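Local coordinates for probable oxidoreductase protein (Rhizobium etli, PDB 4FB5) that probably acts as a nucleotide-dependent oxidoreductase of the GFO/IDH/MocA family, though its substrate is not known, at residues 287-295 with 302-310. Numbering follows the deposited sequence.
Sequences YGSKGSILY and EFELYQAEG
Leu-294 and Glu-304 face each other as an antiparallel hydrogen-bonded pair, each amide giving its hydrogen to the other's carbonyl. The bond from Leu-294 N to Glu-304 O spans 2.8 Å and is nearly straight, 172° at the hydrogen. Their side chains leave the same face of the sheet and cross obliquely, with Leu-294 CB 3.9 Å from Glu-304 CB. The glutamate runs on extended beyond CG, bringing its OE2 to 4.1 Å from Leu-294 CD1; its methylenes suit this partly exposed place beside a leucine, while Phe-317 of the next strand touches both. Two residues along, Tyr-306 and Ser-292 repeat the reciprocal pairing. With CG anti to the backbone N (chi1 -178°), the tyrosine ring turns its edge to Gly-291 CA, and CB alone meets Ser-292 CB. Its OH hydrogen-bonds to Gln-315 of its own chain and to Lys-279 of the second subunit. The short serine suits its buried place, its OG hydrogen-bonding to Trp-276 O of that same subunit, so this face serves the subunit interface.

The strands 291-296 and 302-307 form a beta hairpin near one edge of the large mixed sheet that characterises the C-terminal domain of GFO/IDH/MocA proteins. On its other face the buried, branched Ile-293 packs its CG1 3.6 Å from Leu-305 CD1 in a non-hydrogen-bonded pair, both apolar chains also touching Ile-172, and its CG2 approaches the Phe-303 ring obliquely. Cutting Ile-293 back to alanine is likely to open a gap beside Leu-305 CD1 and the Phe-303 ring. Phe-303 carries the apolar layer onward to Val-159 and Leu-166 of helix 158-168.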
loop_
_atom_site.group_PDB
_atom_site.type_symbol
_atom_site.label_atom_id
_atom_site.label_comp_id
_atom_site.label_asym_id
_atom_site.label_seq_id
_atom_site.Cartn_x
_atom_site.Cartn_y
_atom_site.Cartn_z
ATOM N N TYR A 287 -9.987 15.468 8.467
ATOM C CA TYR A 287 -10.535 16.093 7.259
ATOM C C TYR A 287 -10.862 17.565 7.487
ATOM O O TYR A 287 -11.634 17.903 8.413
ATOM C CB TYR A 287 -11.747 15.345 6.727
ATOM C CG TYR A 287 -11.471 13.933 6.273
ATOM C CD1 TYR A 287 -10.926 13.666 5.038
ATOM C CD2 TYR A 287 -11.799 12.860 7.065
ATOM C CE1 TYR A 287 -10.677 12.343 4.628
ATOM C CE2 TYR A 287 -11.548 11.553 6.672
ATOM C CZ TYR A 287 -10.992 11.299 5.458
ATOM O OH TYR A 287 -10.756 9.985 5.062
ATOM N N GLY A 288 -10.270 18.424 6.653
ATOM C CA GLY A 288 -10.477 19.850 6.701
ATOM C C GLY A 288 -11.032 20.451 5.425
ATOM O O GLY A 288 -11.251 19.788 4.444
ATOM N N SER A 289 -11.263 21.745 5.438
ATOM C CA SER A 289 -11.863 22.394 4.284
ATOM C C SER A 289 -10.866 22.651 3.166
ATOM O O SER A 289 -11.277 23.001 2.053
ATOM C CB SER A 289 -12.520 23.687 4.707
ATOM O OG SER A 289 -11.572 24.481 5.339
ATOM N N LYS A 290 -9.570 22.465 3.447
ATOM C CA LYS A 290 -8.577 22.616 2.369
ATOM C C LYS A 290 -7.668 21.391 2.141
ATOM O O LYS A 290 -6.682 21.480 1.360
ATOM C CB LYS A 290 -7.694 23.858 2.592
ATOM C CG LYS A 290 -8.460 25.153 2.954
ATOM C CD LYS A 290 -7.852 26.347 2.265
ATOM C CE LYS A 290 -6.838 27.075 3.140
ATOM N NZ LYS A 290 -7.256 28.511 3.179
ATOM N N GLY A 291 -7.999 20.273 2.805
ATOM C CA GLY A 291 -7.273 19.062 2.620
ATOM C C GLY A 291 -7.412 18.037 3.708
ATOM O O GLY A 291 -8.283 18.147 4.555
ATOM N N SER A 292 -6.555 17.013 3.663
ATOM C CA SER A 292 -6.697 15.850 4.558
ATOM C C SER A 292 -5.369 15.249 4.995
ATOM O O SER A 292 -4.343 15.380 4.314
ATOM C CB SER A 292 -7.512 14.768 3.848
ATOM O OG SER A 292 -8.632 15.321 3.193
ATOM N N ILE A 293 -5.405 14.554 6.118
ATOM C CA ILE A 293 -4.251 13.773 6.580
ATOM C C ILE A 293 -4.633 12.342 7.003
ATOM O O ILE A 293 -5.643 12.150 7.696
ATOM C CB ILE A 293 -3.584 14.500 7.726
ATOM C CG1 ILE A 293 -2.800 15.675 7.175
ATOM C CG2 ILE A 293 -2.687 13.577 8.494
ATOM C CD1 ILE A 293 -2.756 16.919 8.075
ATOM N N LEU A 294 -3.819 11.375 6.584
ATOM C CA LEU A 294 -3.902 9.980 6.988
ATOM C C LEU A 294 -2.618 9.568 7.683
ATOM O O LEU A 294 -1.521 9.966 7.250
ATOM C CB LEU A 294 -4.117 9.089 5.778
ATOM C CG LEU A 294 -5.236 9.544 4.824
ATOM C CD1 LEU A 294 -5.399 8.600 3.657
ATOM C CD2 LEU A 294 -6.648 9.840 5.501
ATOM N N TYR A 295 -2.751 8.785 8.775
ATOM C CA TYR A 295 -1.622 8.255 9.500
ATOM C C TYR A 295 -1.978 6.890 10.035
ATOM O O TYR A 295 -3.102 6.664 10.351
ATOM C CB TYR A 295 -1.248 9.186 10.642
ATOM C CG TYR A 295 -0.268 8.565 11.592
ATOM C CD1 TYR A 295 1.086 8.490 11.292
ATOM C CD2 TYR A 295 -0.716 7.956 12.736
ATOM C CE1 TYR A 295 1.992 7.842 12.171
ATOM C CE2 TYR A 295 0.153 7.286 13.571
ATOM C CZ TYR A 295 1.476 7.265 13.299
ATOM O OH TYR A 295 2.241 6.719 14.216
ATOM N N GLU A 302 5.612 7.301 8.445
ATOM C CA GLU A 302 5.064 7.997 7.292
ATOM C C GLU A 302 3.698 8.563 7.619
ATOM O O GLU A 302 3.120 8.254 8.661
ATOM C CB GLU A 302 5.012 7.103 6.039
ATOM C CG GLU A 302 4.421 5.752 6.303
ATOM C CD GLU A 302 4.372 4.853 5.073
ATOM O OE1 GLU A 302 3.264 4.730 4.484
ATOM O OE2 GLU A 302 5.435 4.248 4.716
ATOM N N PHE A 303 3.234 9.463 6.764
ATOM C CA PHE A 303 1.857 9.879 6.751
ATOM C C PHE A 303 1.543 10.398 5.395
ATOM O O PHE A 303 2.410 10.592 4.599
ATOM C CB PHE A 303 1.544 10.890 7.815
ATOM C CG PHE A 303 2.131 12.209 7.560
ATOM C CD1 PHE A 303 1.309 13.278 7.142
ATOM C CD2 PHE A 303 3.495 12.416 7.759
ATOM C CE1 PHE A 303 1.848 14.528 6.887
ATOM C CE2 PHE A 303 4.048 13.654 7.521
ATOM C CZ PHE A 303 3.219 14.728 7.086
ATOM N N GLU A 304 0.265 10.564 5.139
ATOM C CA GLU A 304 -0.211 10.912 3.834
ATOM C C GLU A 304 -0.967 12.213 3.969
ATOM O O GLU A 304 -1.808 12.322 4.852
ATOM C CB GLU A 304 -1.151 9.831 3.300
ATOM C CG GLU A 304 -0.545 8.501 3.067
ATOM C CD GLU A 304 -1.503 7.579 2.313
ATOM O OE1 GLU A 304 -1.820 7.852 1.134
ATOM O OE2 GLU A 304 -1.955 6.560 2.896
ATOM N N LEU A 305 -0.665 13.176 3.103
ATOM C CA LEU A 305 -1.222 14.527 3.164
ATOM C C LEU A 305 -1.817 14.952 1.839
ATOM O O LEU A 305 -1.141 14.899 0.820
ATOM C CB LEU A 305 -0.118 15.533 3.548
ATOM C CG LEU A 305 -0.443 17.018 3.318
ATOM C CD1 LEU A 305 -1.346 17.494 4.374
ATOM C CD2 LEU A 305 0.786 17.891 3.318
ATOM N N TYR A 306 -3.079 15.367 1.852
ATOM C CA TYR A 306 -3.765 15.802 0.619
ATOM C C TYR A 306 -4.078 17.275 0.638
ATOM O O TYR A 306 -4.750 17.740 1.568
ATOM C CB TYR A 306 -5.096 15.099 0.435
ATOM C CG TYR A 306 -5.787 15.492 -0.843
ATOM C CD1 TYR A 306 -5.770 14.639 -1.939
ATOM C CD2 TYR A 306 -6.413 16.749 -0.982
ATOM C CE1 TYR A 306 -6.399 14.966 -3.122
ATOM C CE2 TYR A 306 -7.059 17.107 -2.143
ATOM C CZ TYR A 306 -7.054 16.207 -3.218
ATOM O OH TYR A 306 -7.681 16.530 -4.377
ATOM N N GLN A 307 -3.648 17.987 -0.407
ATOM C CA GLN A 307 -3.873 19.408 -0.486
ATOM C C GLN A 307 -4.685 19.838 -1.654
ATOM O O GLN A 307 -4.248 19.711 -2.747
ATOM C CB GLN A 307 -2.575 20.095 -0.573
ATOM C CG GLN A 307 -1.999 20.286 0.763
ATOM C CD GLN A 307 -0.647 20.939 0.671
ATOM O OE1 GLN A 307 0.351 20.271 0.448
ATOM N NE2 GLN A 307 -0.609 22.253 0.831
ATOM N N ALA A 308 -5.860 20.399 -1.410
ATOM C CA ALA A 308 -6.704 20.931 -2.451
ATOM C C ALA A 308 -6.037 22.197 -2.976
ATOM O O ALA A 308 -6.447 23.307 -2.648
ATOM C CB ALA A 308 -8.074 21.249 -1.866
ATOM N N GLU A 309 -5.006 22.036 -3.784
ATOM C CA GLU A 309 -4.058 23.116 -4.032
ATOM C C GLU A 309 -3.278 22.687 -5.244
ATOM O O GLU A 309 -2.421 21.782 -5.153
ATOM C CB GLU A 309 -3.052 23.237 -2.858
ATOM C CG GLU A 309 -2.703 24.680 -2.396
ATOM C CD GLU A 309 -1.183 24.935 -2.256
ATOM O OE1 GLU A 309 -0.572 24.553 -1.229
ATOM O OE2 GLU A 309 -0.593 25.546 -3.190
ATOM N N GLY A 310 -3.572 23.292 -6.384
ATOM C CA GLY A 310 -2.811 22.987 -7.581
ATOM C C GLY A 310 -3.661 22.406 -8.680
ATOM O O GLY A 310 -4.883 22.356 -8.561
#